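Abbfa_003403 (Acinetobacter baumannii, PDB 4ZXH) is a four-domain nonribosomal peptide synthetase that probably activates an amino acid, carries it on a phosphopantetheine arm, and condenses and releases the peptide product. Local coordinates at residues 232-237 and 436-441. Numbering follows the deposited sequence.
Sequences LVFRVS and QLLQAV
Two flat groups meet here, the ring of Phe234 and the side-chain amide of Gln439, with their planes 71° apart. The backbone carbonyl oxygen Leu232 O lies in the ring plane at its edge, while Leu438 and Gln439 reach the ring obliquely. Leu438 CD2 is 4.2 Å from Phe234 CZ. Gln439 OE1 is 3.9 Å from Phe234 CD2. The CB of Phe234 points toward helix 428-447, and CG is tucked between the backbone N and the carbonyl carbon; a large apolar group suits this buried position between sheet and helix. Leu405 of strand 403-411 touches both Phe234 and Leu438, and Val435 extends the apolar layer.

Gln439, partly exposed, borders this layer. Its chain bends at chi2, which brings the amide across to the strand. There Gln439 NE2 donates to Arg235 O at 3.2 Å, with the donor above the carbonyl plane. The bond is bent to 138° at the hydrogen. The other amide atom, Gln439 OE1, rests 3.6 Å from Val236 CG2, so the flat group has a polar grip at one corner and a methyl beside the other. Glutamine suits the place because it is long enough to cross and carries an N-H for a backbone carbonyl. The CB of Arg235 points away from the helix, so its backbone carbonyl makes the contact, and valine is compact enough at 236 to fit beside the amide.

Strand 229-235 is an edge strand of a four-stranded mixed sheet, hydrogen-bonded antiparallel to strand 414-422. The axes of segments 232-235 and 436-441 run at 27° to each other. Their closest approach is 10.1 Å. Such a helix laid nearly parallel on a sheet is the alpha/beta layering of the condensation domain, with its chloramphenicol-acetyltransferase-like fold.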
loop_
_atom_site.group_PDB
_atom_site.type_symbol
_atom_site.label_atom_id
_atom_site.label_comp_id
_atom_site.label_asym_id
_atom_site.label_seq_id
_atom_site.Cartn_x
_atom_site.Cartn_y
_atom_site.Cartn_z
ATOM N N LEU A 232 4.355 -12.356 -22.090
ATOM C CA LEU A 232 4.908 -13.684 -22.359
ATOM C C LEU A 232 4.034 -14.463 -23.356
ATOM O O LEU A 232 2.937 -14.894 -23.016
ATOM C CB LEU A 232 5.060 -14.462 -21.053
ATOM C CG LEU A 232 5.427 -15.942 -21.176
ATOM C CD1 LEU A 232 6.659 -16.130 -22.007
ATOM C CD2 LEU A 232 5.634 -16.539 -19.794
ATOM N N VAL A 233 4.506 -14.634 -24.588
ATOM C CA VAL A 233 3.719 -15.366 -25.582
ATOM C C VAL A 233 3.888 -16.884 -25.428
ATOM O O VAL A 233 5.007 -17.398 -25.338
ATOM C CB VAL A 233 4.095 -14.930 -27.013
ATOM C CG1 VAL A 233 3.242 -15.670 -28.046
ATOM C CG2 VAL A 233 3.905 -13.417 -27.151
ATOM N N PHE A 234 2.776 -17.600 -25.363
ATOM C CA PHE A 234 2.826 -19.056 -25.257
ATOM C C PHE A 234 1.902 -19.692 -26.297
ATOM O O PHE A 234 1.115 -18.994 -26.928
ATOM C CB PHE A 234 2.434 -19.512 -23.853
ATOM C CG PHE A 234 1.030 -19.127 -23.458
ATOM C CD1 PHE A 234 0.751 -17.850 -22.985
ATOM C CD2 PHE A 234 -0.012 -20.037 -23.566
ATOM C CE1 PHE A 234 -0.540 -17.491 -22.638
ATOM C CE2 PHE A 234 -1.311 -19.686 -23.214
ATOM C CZ PHE A 234 -1.577 -18.418 -22.755
ATOM N N ARG A 235 2.006 -21.009 -26.483
ATOM C CA ARG A 235 1.065 -21.731 -27.349
ATOM C C ARG A 235 0.548 -23.005 -26.701
ATOM O O ARG A 235 1.298 -23.745 -26.060
ATOM C CB ARG A 235 1.707 -22.076 -28.691
ATOM C CG ARG A 235 2.224 -20.879 -29.434
ATOM C CD ARG A 235 2.933 -21.257 -30.690
ATOM N NE ARG A 235 3.964 -20.275 -30.981
ATOM C CZ ARG A 235 4.600 -20.179 -32.140
ATOM N NH1 ARG A 235 4.294 -20.998 -33.143
ATOM N NH2 ARG A 235 5.526 -19.238 -32.292
ATOM N N VAL A 236 -0.743 -23.253 -26.879
ATOM C CA VAL A 236 -1.348 -24.490 -26.410
ATOM C C VAL A 236 -1.164 -25.619 -27.441
ATOM O O VAL A 236 -1.440 -25.435 -28.628
ATOM C CB VAL A 236 -2.836 -24.286 -26.119
ATOM C CG1 VAL A 236 -3.445 -25.572 -25.613
ATOM C CG2 VAL A 236 -3.020 -23.169 -25.106
ATOM N N SER A 237 -0.695 -26.782 -26.991
ATOM C CA SER A 237 -0.433 -27.907 -27.892
ATOM C C SER A 237 -1.670 -28.246 -28.719
ATOM O O SER A 237 -2.803 -28.025 -28.277
ATOM C CB SER A 237 0.020 -29.143 -27.114
ATOM O OG SER A 237 -1.095 -29.867 -26.619
ATOM N N GLN A 436 2.922 -22.130 -17.422
ATOM C CA GLN A 436 3.035 -23.584 -17.341
ATOM C C GLN A 436 1.891 -24.192 -16.537
ATOM O O GLN A 436 1.438 -25.291 -16.843
ATOM C CB GLN A 436 4.385 -23.987 -16.750
ATOM C CG GLN A 436 5.543 -23.719 -17.699
ATOM C CD GLN A 436 6.860 -24.268 -17.197
ATOM O OE1 GLN A 436 6.970 -24.699 -16.044
ATOM N NE2 GLN A 436 7.873 -24.252 -18.062
ATOM N N LEU A 437 1.407 -23.463 -15.534
ATOM C CA LEU A 437 0.308 -23.942 -14.694
ATOM C C LEU A 437 -1.039 -23.867 -15.416
ATOM O O LEU A 437 -1.885 -24.754 -15.263
ATOM C CB LEU A 437 0.263 -23.150 -13.384
ATOM C CG LEU A 437 1.453 -23.436 -12.458
ATOM C CD1 LEU A 437 1.465 -22.546 -11.233
ATOM C CD2 LEU A 437 1.475 -24.890 -12.047
ATOM N N LEU A 438 -1.230 -22.814 -16.205
ATOM C CA LEU A 438 -2.394 -22.699 -17.076
ATOM C C LEU A 438 -2.439 -23.853 -18.073
ATOM O O LEU A 438 -3.478 -24.495 -18.246
ATOM C CB LEU A 438 -2.377 -21.358 -17.820
ATOM C CG LEU A 438 -3.557 -21.060 -18.752
ATOM C CD1 LEU A 438 -4.885 -21.358 -18.066
ATOM C CD2 LEU A 438 -3.530 -19.611 -19.194
ATOM N N GLN A 439 -1.307 -24.096 -18.729
ATOM C CA GLN A 439 -1.138 -25.237 -19.625
ATOM C C GLN A 439 -1.658 -26.506 -18.928
ATOM O O GLN A 439 -2.369 -27.318 -19.522
ATOM C CB GLN A 439 0.346 -25.405 -20.014
ATOM C CG GLN A 439 0.979 -24.292 -20.875
ATOM C CD GLN A 439 0.602 -24.369 -22.337
ATOM O OE1 GLN A 439 -0.410 -23.824 -22.757
ATOM N NE2 GLN A 439 1.424 -25.043 -23.127
ATOM N N ALA A 440 -1.321 -26.644 -17.649
ATOM C CA ALA A 440 -1.656 -27.833 -16.869
ATOM C C ALA A 440 -3.145 -27.943 -16.563
ATOM O O ALA A 440 -3.740 -29.007 -16.747
ATOM C CB ALA A 440 -0.866 -27.846 -15.588
ATOM N N VAL A 441 -3.735 -26.850 -16.087
ATOM C CA VAL A 441 -5.176 -26.802 -15.833
ATOM C C VAL A 441 -5.960 -27.165 -17.083
ATOM O O VAL A 441 -6.878 -27.977 -17.033
ATOM C CB VAL A 441 -5.640 -25.409 -15.350
ATOM C CG1 VAL A 441 -7.161 -25.340 -15.293
ATOM C CG2 VAL A 441 -5.066 -25.106 -13.994
#